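Local coordinates for putative uncharacterized protein (PDB 3F4S) that probably acts as a DsbA-type thiol-disulfide oxidoreductase, using a thioredoxin-fold CxxC site to introduce disulfide bonds into other proteins, at residues L126-L129 against Q130-A134; S136-K139 against Q140-N144; L167-A171 against V172-F176. The protein carries 1 engineered substitution. All blocks are in the same frame, centred on the assembly; numbering follows the deposited sequence. Where two conformers were deposited one is given.

Interaction 1: L126-L129 against Q130-A134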
ATOM      1  N   LEU A 126      -1.754  11.499  18.597  1.00 16.94           N
ATOM      2  CA  LEU A 126      -2.501  10.616  17.693  1.00 16.81           C
ATOM      3  C   LEU A 126      -3.996  10.957  17.604  1.00 15.77           C
ATOM      4  O   LEU A 126      -4.824  10.116  17.232  1.00 17.30           O
ATOM      5  CB  LEU A 126      -2.305   9.148  18.092  1.00 16.86           C
ATOM      6  CG  LEU A 126      -0.843   8.682  18.127  1.00 18.75           C
ATOM      7  CD1 LEU A 126      -0.750   7.207  18.520  1.00 20.54           C
ATOM      8  CD2 LEU A 126      -0.157   8.931  16.785  1.00 18.57           C
ATOM      9  N   THR A 127      -4.341  12.199  17.915  1.00 15.46           N
ATOM     10  CA  THR A 127      -5.735  12.653  17.807  1.00 16.96           C
ATOM     11  C   THR A 127      -6.340  12.310  16.437  1.00 16.64           C
ATOM     12  O   THR A 127      -7.500  11.912  16.336  1.00 17.54           O
ATOM     13  CB  THR A 127      -5.842  14.171  18.045  1.00 18.91           C
ATOM     14  OG1 THR A 127      -5.424  14.476  19.378  1.00 21.32           O
ATOM     15  CG2 THR A 127      -7.280  14.654  17.855  1.00 21.00           C
ATOM     16  N   LEU A 128      -5.556  12.459  15.376  1.00 16.55           N
ATOM     17  CA  LEU A 128      -6.071  12.159  14.042  1.00 17.14           C
ATOM     18  C   LEU A 128      -6.557  10.713  13.960  1.00 17.46           C
ATOM     19  O   LEU A 128      -7.622  10.438  13.399  1.00 16.88           O
ATOM     20  CB  LEU A 128      -5.020  12.425  12.954  1.00 17.41           C
ATOM     21  CG  LEU A 128      -5.443  11.973  11.549  1.00 16.22           C
ATOM     22  CD1 LEU A 128      -6.808  12.561  11.144  1.00 17.92           C
ATOM     23  CD2 LEU A 128      -4.385  12.362  10.512  1.00 18.18           C
ATOM     24  N   LEU A 129      -5.776   9.787  14.510  1.00 15.97           N
ATOM     25  CA  LEU A 129      -6.186   8.383  14.503  1.00 14.32           C
ATOM     26  C   LEU A 129      -7.431   8.149  15.375  1.00 15.85           C
ATOM     27  O   LEU A 129      -8.264   7.318  15.042  1.00 17.52           O
ATOM     28  CB  LEU A 129      -5.033   7.454  14.921  1.00 14.80           C
ATOM     29  CG  LEU A 129      -3.772   7.497  14.045  1.00 16.03           C
ATOM     30  CD1 LEU A 129      -2.755   6.446  14.488  1.00 16.61           C
ATOM     31  CD2 LEU A 129      -4.102   7.335  12.566  1.00 17.64           C
ATOM     32  N   GLN A 130      -7.549   8.866  16.491  1.00 17.24           N
ATOM     33  CA  GLN A 130      -8.762   8.782  17.311  1.00 18.16           C
ATOM     34  C   GLN A 130      -9.974   9.218  16.494  1.00 17.78           C
ATOM     35  O   GLN A 130     -11.042   8.616  16.587  1.00 19.04           O
ATOM     36  CB  GLN A 130      -8.660   9.653  18.566  1.00 18.79           C
ATOM     37  CG  GLN A 130      -7.521   9.297  19.508  1.00 20.02           C
ATOM     38  CD  GLN A 130      -7.463  10.204  20.730  1.00 25.55           C
ATOM     39  OE1 GLN A 130      -8.344  11.040  20.949  1.00 29.68           O
ATOM     40  NE2 GLN A 130      -6.431  10.029  21.542  1.00 27.30           N
ATOM     41  N   ARG A 131      -9.800  10.265  15.694  1.00 16.98           N
ATOM     42  CA  ARG A 131     -10.889  10.771  14.869  1.00 18.25           C
ATOM     43  C   ARG A 131     -11.283   9.753  13.803  1.00 16.10           C
ATOM     44  O   ARG A 131     -12.467   9.458  13.601  1.00 17.54           O
ATOM     45  CB  ARG A 131     -10.510  12.111  14.231  1.00 17.81           C
ATOM     46  CG  ARG A 131     -11.592  12.679  13.311  1.00 17.94           C
ATOM     47  CD  ARG A 131     -11.144  12.638  11.866  1.00 20.30           C
ATOM     48  NE  ARG A 131     -10.259  13.762  11.563  1.00 21.29           N
ATOM     49  CZ  ARG A 131      -9.751  14.024  10.366  1.00 27.63           C
ATOM     50  NH1 ARG A 131     -10.005  13.232   9.329  1.00 30.01           N
ATOM     51  NH2 ARG A 131      -8.979  15.084  10.208  1.00 31.69           N
ATOM     52  N   ILE A 132     -10.289   9.203  13.129  1.00 15.24           N
ATOM     53  CA  ILE A 132     -10.558   8.217  12.091  1.00 16.80           C
ATOM     54  C   ILE A 132     -11.207   6.960  12.678  1.00 16.95           C
ATOM     55  O   ILE A 132     -12.133   6.392  12.090  1.00 18.16           O
ATOM     56  CB  ILE A 132      -9.287   7.878  11.300  1.00 16.37           C
ATOM     57  CG1 ILE A 132      -8.860   9.103  10.473  1.00 17.55           C
ATOM     58  CG2 ILE A 132      -9.519   6.649  10.421  1.00 17.11           C
ATOM     59  CD1 ILE A 132      -7.529   8.949   9.736  1.00 18.93           C
ATOM     60  N   ALA A 133     -10.725   6.535  13.841  1.00 16.74           N
ATOM     61  CA  ALA A 133     -11.301   5.398  14.548  1.00 17.45           C
ATOM     62  C   ALA A 133     -12.771   5.653  14.891  1.00 18.53           C
ATOM     63  O   ALA A 133     -13.629   4.802  14.672  1.00 21.67           O
ATOM     64  CB  ALA A 133     -10.502   5.106  15.808  1.00 20.69           C
ATOM     65  N   ALA A 134     -13.069   6.837  15.413  1.00 17.86           N
ATOM     66  CA  ALA A 134     -14.447   7.157  15.766  1.00 20.22           C
ATOM     67  C   ALA A 134     -15.352   7.146  14.530  1.00 18.92           C
ATOM     68  O   ALA A 134     -16.447   6.580  14.549  1.00 19.57           O
ATOM     69  CB  ALA A 134     -14.523   8.496  16.481  1.00 19.82           C
TER
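Leu128 meets Arg131 and Ile132 along the first turns of helix 127-135, an alpha-helix of the all-helical region that DsbA proteins carry inserted in their thioredoxin fold. Leu126 is the N-cap, and its carbonyl O receives Gln130 N at 3.1 Å as the first of four i to i+4 bonds. Next come Arg131 N on Thr127 O, Ile132 N on Leu128 O and Ala133 N on Leu129 O. The last of these is 2.8 Å from Ala133 N to Leu129 O. Before the helix, Asp125 OD1 is hydrogen-bonded to Thr127 OG1.

The side chains pair off along this backbone. With CG opposite the backbone N (chi1 173°), the Leu128 side chain stands out from the helix, and its CD1 branch reaches forward to Arg131 and Ile132. The Arg131 chain also leaves opposite its own N, then bends at chi2 and chi3 and brings its flat head back over the leucine. Leu128 CD1 sits above the centre of one guanidinium face, 3.4 Å from Arg131 CZ, so an apolar methyl covers that face while NH1 keeps a hydrogen bond to Ser114 OG. Leu128 CD1 also reaches Ile132 CD1 at 3.9 Å, where the two branched chains meet at a slant. Ile132 continues onto Phe107 and Val111 of helix 101-113, and Leu129 turns to Ala91 and Leu94 of helix 86-94, burying the inward side of the helix between its neighbours. On the outer side, the exposed Gln130 runs back in an extended chain alongside the first turn, with Gln130 CG 3.6 Å from Leu126 O.

Interaction 2: S136-K139 against Q140-N144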
ATOM      1  N   SER A 136     -15.088   5.488  11.974  1.00 19.89           N
ATOM      2  CA  SER A 136     -15.269   4.126  11.474  1.00 21.13           C
ATOM      3  C   SER A 136     -15.887   3.199  12.518  1.00 22.75           C
ATOM      4  O   SER A 136     -15.912   1.983  12.332  1.00 25.35           O
ATOM      5  CB  SER A 136     -13.940   3.547  10.977  1.00 22.45           C
ATOM      6  OG  SER A 136     -13.002   3.469  12.028  1.00 25.43           O
ATOM      7  N   ASN A 137     -16.398   3.776  13.604  1.00 21.57           N
ATOM      8  CA  ASN A 137     -17.060   2.995  14.645  1.00 21.33           C
ATOM      9  C   ASN A 137     -16.180   1.921  15.288  1.00 24.97           C
ATOM     10  O   ASN A 137     -16.679   0.892  15.748  1.00 29.20           O
ATOM     11  CB  ASN A 137     -18.353   2.376  14.100  1.00 22.11           C
ATOM     12  CG  ASN A 137     -19.217   3.398  13.400  1.00 20.69           C
ATOM     13  OD1 ASN A 137     -19.487   3.300  12.198  1.00 24.26           O
ATOM     14  ND2 ASN A 137     -19.621   4.411  14.138  1.00 16.99           N
ATOM     15  N   LEU A 138     -14.873   2.166  15.309  1.00 24.87           N
ATOM     16  CA  LEU A 138     -13.938   1.296  16.004  1.00 25.64           C
ATOM     17  C   LEU A 138     -14.001   1.623  17.492  1.00 27.33           C
ATOM     18  O   LEU A 138     -13.806   2.771  17.888  1.00 30.21           O
ATOM     19  CB  LEU A 138     -12.518   1.509  15.464  1.00 25.67           C
ATOM     20  CG  LEU A 138     -11.428   0.549  15.948  1.00 27.52           C
ATOM     21  CD1 LEU A 138     -11.734  -0.887  15.525  1.00 27.88           C
ATOM     22  CD2 LEU A 138     -10.061   0.982  15.424  1.00 25.96           C
ATOM     23  N   LYS A 139     -14.285   0.624  18.317  1.00 29.22           N
ATOM     24  CA  LYS A 139     -14.423   0.870  19.749  1.00 31.63           C
ATOM     25  C   LYS A 139     -13.079   1.185  20.397  1.00 32.98           C
ATOM     26  O   LYS A 139     -12.031   0.747  19.918  1.00 32.08           O
ATOM     27  CB  LYS A 139     -15.104  -0.309  20.447  1.00 32.73           C
ATOM     28  CG  LYS A 139     -16.618  -0.306  20.293  1.00 36.25           C
ATOM     29  CD  LYS A 139     -17.270  -1.416  21.092  1.00 39.86           C
ATOM     30  CE  LYS A 139     -17.136  -1.194  22.595  0.50 40.18           C
ATOM     31  NZ  LYS A 139     -17.979  -2.153  23.379  0.50 40.26           N
ATOM     32  N   GLN A 140     -13.107   1.942  21.489  1.00 33.77           N
ATOM     33  CA  GLN A 140     -11.869   2.368  22.133  1.00 34.25           C
ATOM     34  C   GLN A 140     -10.968   1.200  22.544  1.00 33.88           C
ATOM     35  O   GLN A 140      -9.750   1.265  22.368  1.00 33.47           O
ATOM     36  CB  GLN A 140     -12.147   3.278  23.333  1.00 36.66           C
ATOM     37  CG  GLN A 140     -10.895   3.941  23.887  0.50 35.92           C
ATOM     38  CD  GLN A 140     -10.154   4.756  22.838  0.50 36.15           C
ATOM     39  OE1 GLN A 140     -10.765   5.344  21.945  0.50 35.67           O
ATOM     40  NE2 GLN A 140      -8.834   4.794  22.944  0.50 37.68           N
ATOM     41  N   ASP A 141     -11.552   0.133  23.085  1.00 33.82           N
ATOM     42  CA  ASP A 141     -10.731  -1.003  23.511  1.00 33.98           C
ATOM     43  C   ASP A 141     -10.003  -1.663  22.336  1.00 33.04           C
ATOM     44  O   ASP A 141      -8.839  -2.054  22.455  1.00 35.29           O
ATOM     45  CB  ASP A 141     -11.530  -2.035  24.328  1.00 35.10           C
ATOM     46  CG  ASP A 141     -12.774  -2.547  23.605  0.50 36.74           C
ATOM     47  OD1 ASP A 141     -13.037  -2.133  22.456  0.50 36.44           O
ATOM     48  OD2 ASP A 141     -13.499  -3.376  24.203  0.50 38.41           O
ATOM     49  N   ALA A 142     -10.689  -1.782  21.205  1.00 31.74           N
ATOM     50  CA  ALA A 142     -10.088  -2.337  20.000  1.00 29.48           C
ATOM     51  C   ALA A 142      -8.995  -1.408  19.479  1.00 27.35           C
ATOM     52  O   ALA A 142      -7.912  -1.859  19.102  1.00 26.00           O
ATOM     53  CB  ALA A 142     -11.151  -2.554  18.936  1.00 28.80           C
ATOM     54  N   PHE A 143      -9.297  -0.110  19.455  1.00 26.17           N
ATOM     55  CA  PHE A 143      -8.327   0.920  19.080  1.00 24.94           C
ATOM     56  C   PHE A 143      -7.050   0.794  19.914  1.00 25.80           C
ATOM     57  O   PHE A 143      -5.941   0.718  19.377  1.00 25.25           O
ATOM     58  CB  PHE A 143      -8.951   2.311  19.268  1.00 24.52           C
ATOM     59  CG  PHE A 143      -8.003   3.456  19.031  1.00 25.27           C
ATOM     60  CD1 PHE A 143      -7.801   3.957  17.752  1.00 22.68           C
ATOM     61  CD2 PHE A 143      -7.341   4.057  20.093  1.00 26.96           C
ATOM     62  CE1 PHE A 143      -6.930   5.019  17.532  1.00 24.31           C
ATOM     63  CE2 PHE A 143      -6.475   5.114  19.883  1.00 27.69           C
ATOM     64  CZ  PHE A 143      -6.270   5.599  18.601  1.00 25.79           C
ATOM     65  N   ASN A 144      -7.216   0.767  21.234  1.00 27.69           N
ATOM     66  CA  ASN A 144      -6.076   0.725  22.139  1.00 29.73           C
ATOM     67  C   ASN A 144      -5.237  -0.524  21.934  1.00 29.07           C
ATOM     68  O   ASN A 144      -4.011  -0.474  21.946  1.00 29.35           O
ATOM     69  CB  ASN A 144      -6.534   0.803  23.595  1.00 31.67           C
ATOM     70  CG  ASN A 144      -7.006   2.185  23.983  1.00 37.42           C
ATOM     71  OD1 ASN A 144      -6.604   3.180  23.380  1.00 39.30           O
ATOM     72  ND2 ASN A 144      -7.855   2.257  25.003  1.00 37.99           N
TER
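The Phe143 ring has Leu138 at its edge, with CD2 near the ring plane; from helix 127-135, Leu129, Gln130 and Ala133 also pack on the Phe143 side chain. This is the tight link between two helices of the helical region of the DsbA fold: a Schellman motif ends helix 127-135, with Asn137 as its positive-phi C-prime residue, and Lys139 is the N-cap of helix 140-147.

Leu138 spans the join. With CG opposite the backbone N (chi1 -172°), its two methyls meet different residues of the new helix: Leu138 CD1 lies 3.8 Å from Ala142 CB, and Leu138 CD2 lies 4.0 Å from Phe143 CA. The same leucine packs on Leu94 and Cys97, the latter joined to Cys146 by a disulfide.

Lys139 O takes Phe143 N at 2.9 Å, the first i to i+4 bond of helix 140-147. On the exposed side of the first turn, the carboxylate of Asp141 folds back. Asp141 OD1 is 3.4 Å from Lys139 CB and accepts a weak bond from Ala142 N; so near the helix start, its charge would probably be favoured by the helix dipole. Lys139 NZ lies 4.7 Å from Asp141 OD2, near enough for attraction but too far for a salt bridge.

Interaction 3: L167-A171 against V172-F176. Engineered in segment 172-176: Val172 (natural residue Thr).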
ATOM      1  N   LEU A 167      14.982  -5.110  -1.770  1.00 34.67           N
ATOM      2  CA  LEU A 167      14.452  -4.337  -2.884  1.00 35.49           C
ATOM      3  C   LEU A 167      15.118  -2.970  -3.034  1.00 38.70           C
ATOM      4  O   LEU A 167      14.829  -2.237  -3.977  1.00 41.48           O
ATOM      5  CB  LEU A 167      12.933  -4.192  -2.764  1.00 33.86           C
ATOM      6  CG  LEU A 167      12.143  -5.501  -2.768  1.00 33.25           C
ATOM      7  CD1 LEU A 167      10.679  -5.256  -2.419  1.00 32.44           C
ATOM      8  CD2 LEU A 167      12.276  -6.188  -4.112  1.00 33.89           C
ATOM      9  N   GLY A 168      16.007  -2.633  -2.105  1.00 37.56           N
ATOM     10  CA  GLY A 168      16.758  -1.391  -2.179  1.00 38.37           C
ATOM     11  C   GLY A 168      15.933  -0.127  -2.013  1.00 39.15           C
ATOM     12  O   GLY A 168      16.263   0.920  -2.575  1.00 39.84           O
ATOM     13  N   ILE A 169      14.863  -0.206  -1.231  1.00 36.20           N
ATOM     14  CA  ILE A 169      13.994   0.949  -1.048  1.00 33.99           C
ATOM     15  C   ILE A 169      14.598   1.979  -0.095  1.00 35.33           C
ATOM     16  O   ILE A 169      14.949   1.665   1.044  1.00 35.90           O
ATOM     17  CB  ILE A 169      12.591   0.538  -0.565  1.00 30.50           C
ATOM     18  CG1 ILE A 169      11.967  -0.439  -1.560  1.00 29.62           C
ATOM     19  CG2 ILE A 169      11.706   1.766  -0.388  1.00 29.51           C
ATOM     20  CD1 ILE A 169      10.540  -0.808  -1.234  1.00 30.36           C
ATOM     21  N   THR A 170      14.723   3.213  -0.573  1.00 37.28           N
ATOM     22  CA  THR A 170      15.187   4.309   0.269  1.00 39.05           C
ATOM     23  C   THR A 170      14.096   5.360   0.411  1.00 42.24           C
ATOM     24  O   THR A 170      13.692   5.706   1.525  1.00 47.70           O
ATOM     25  CB  THR A 170      16.475   4.947  -0.282  1.00 41.27           C
ATOM     26  OG1 THR A 170      16.226   5.482  -1.585  1.00 43.09           O
ATOM     27  CG2 THR A 170      17.584   3.902  -0.376  1.00 40.89           C
ATOM     28  N   ALA A 171      13.604   5.853  -0.720  1.00 38.72           N
ATOM     29  CA  ALA A 171      12.543   6.850  -0.720  1.00 34.90           C
ATOM     30  C   ALA A 171      11.208   6.233  -1.112  1.00 31.03           C
ATOM     31  O   ALA A 171      11.159   5.214  -1.795  1.00 33.25           O
ATOM     32  CB  ALA A 171      12.886   7.983  -1.662  1.00 35.83           C
ATOM     33  N   VAL A 172      10.122   6.858  -0.672  0.50 29.11           N
ATOM     34  CA  VAL A 172       8.786   6.398  -1.017  0.50 27.08           C
ATOM     35  C   VAL A 172       8.021   7.531  -1.699  0.50 27.63           C
ATOM     36  O   VAL A 172       8.353   8.705  -1.516  0.50 28.86           O
ATOM     37  CB  VAL A 172       8.027   5.874   0.233  0.50 23.85           C
ATOM     38  CG1 VAL A 172       8.451   4.447   0.545  0.50 23.70           C
ATOM     39  CG2 VAL A 172       8.264   6.789   1.438  0.50 22.78           C
ATOM     40  N   PRO A 173       7.003   7.184  -2.497  1.00 25.83           N
ATOM     41  CA  PRO A 173       6.539   5.805  -2.705  1.00 25.21           C
ATOM     42  C   PRO A 173       7.334   5.031  -3.760  1.00 24.28           C
ATOM     43  O   PRO A 173       8.036   5.609  -4.593  1.00 24.58           O
ATOM     44  CB  PRO A 173       5.114   6.010  -3.195  1.00 26.64           C
ATOM     45  CG  PRO A 173       5.187   7.302  -3.971  1.00 26.94           C
ATOM     46  CD  PRO A 173       6.223   8.155  -3.289  1.00 26.99           C
ATOM     47  N   ILE A 174       7.204   3.713  -3.721  1.00 22.95           N
ATOM     48  CA  ILE A 174       7.763   2.848  -4.744  1.00 21.60           C
ATOM     49  C   ILE A 174       6.667   1.893  -5.204  1.00 21.13           C
ATOM     50  O   ILE A 174       5.883   1.388  -4.383  1.00 22.15           O
ATOM     51  CB  ILE A 174       8.950   2.033  -4.207  1.00 27.62           C
ATOM     52  CG1 ILE A 174      10.147   2.944  -3.924  1.00 31.43           C
ATOM     53  CG2 ILE A 174       9.337   0.942  -5.193  1.00 30.41           C
ATOM     54  CD1 ILE A 174      10.853   3.427  -5.171  1.00 32.60           C
ATOM     55  N   PHE A 175       6.618   1.643  -6.509  1.00 19.39           N
ATOM     56  CA  PHE A 175       5.638   0.736  -7.097  1.00 19.00           C
ATOM     57  C   PHE A 175       6.330  -0.335  -7.910  1.00 21.43           C
ATOM     58  O   PHE A 175       7.256  -0.053  -8.670  1.00 23.75           O
ATOM     59  CB  PHE A 175       4.693   1.500  -8.032  1.00 19.53           C
ATOM     60  CG  PHE A 175       4.007   2.661  -7.383  1.00 21.13           C
ATOM     61  CD1 PHE A 175       2.747   2.514  -6.822  1.00 22.71           C
ATOM     62  CD2 PHE A 175       4.616   3.905  -7.338  1.00 22.50           C
ATOM     63  CE1 PHE A 175       2.113   3.583  -6.219  1.00 23.86           C
ATOM     64  CE2 PHE A 175       3.984   4.981  -6.735  1.00 23.55           C
ATOM     65  CZ  PHE A 175       2.731   4.816  -6.175  1.00 23.73           C
ATOM     66  N   PHE A 176       5.871  -1.567  -7.758  1.00 21.15           N
ATOM     67  CA  PHE A 176       6.317  -2.644  -8.620  1.00 22.15           C
ATOM     68  C   PHE A 176       5.105  -3.111  -9.401  1.00 22.05           C
ATOM     69  O   PHE A 176       4.089  -3.488  -8.815  1.00 23.84           O
ATOM     70  CB  PHE A 176       6.925  -3.784  -7.804  1.00 22.72           C
ATOM     71  CG  PHE A 176       8.149  -3.383  -7.031  1.00 24.77           C
ATOM     72  CD1 PHE A 176       9.403  -3.406  -7.627  1.00 26.46           C
ATOM     73  CD2 PHE A 176       8.047  -2.970  -5.712  1.00 26.24           C
ATOM     74  CE1 PHE A 176      10.529  -3.031  -6.920  1.00 26.34           C
ATOM     75  CE2 PHE A 176       9.169  -2.594  -4.998  1.00 26.32           C
ATOM     76  CZ  PHE A 176      10.412  -2.621  -5.604  1.00 27.36           C
TER
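In Ile169 a chi1 of -57° leaves CG2 opposite the backbone N, and this methyl meets Ile174 CG1, itself opposite its carbonyl carbon (chi1 -69°). The two side chains pass antiparallel inside the cis-proline loop of the thioredoxin fold, where the chain turns from helix 150-167 into strand 174-179. Ile169 CG2 comes 4.0 Å from Ile174 CG1. Ile174 CG1 also lies 3.3 Å from Ala171 O, so the backbone carbonyl is packed against the isoleucine across the bend.

Deeper in, Phe176 offers the end of its ring to both residues of the incoming chain. Leu167 CD1 approaches Phe176 CE2 obliquely at 4.0 Å, while Ile169 CD1 sits at the ring edge, 4.4 Å from Phe176 CE2. Tyr46 of the adjoining strand 41-47 touches Leu167, Ile169 and Phe176. Before the bend, Leu167 O is hydrogen-bonded to Lys192 NZ.

At the bend, Val172, engineered in place of threonine, precedes the cis peptide bond of Pro173, whose side chain touches the disulfide-forming Cys51-Cys54 motif; as in relatives, this loop probably helps form the substrate surface beside the cysteines. In one of its two conformers, Val172 CG1 lies 4.3 Å from Ile169 CG2.

Overall arrangement
Interactions 1 and 2 are neighbours in series, their centres 10 Å apart: the Schellman turn joins them through a probable hydrogen bond from Leu138 N to Ala133 O. Packing continues across, with Phe143 CD1 3.5 Å from Ala133 CB. Together they build one corner of the helical region, where the Cys97-Cys146 disulfide ties helix 140-147 to the chain just after helix 86-94. Interaction 3 stands apart in the thioredoxin core: its nearest atoms are about 17 Å from those of interaction 1 and about 22 Å from those of interaction 2, which lies on the opposite side of the chain's centre. Of the three, interaction 3 is the one that reaches the redox site, through Pro173.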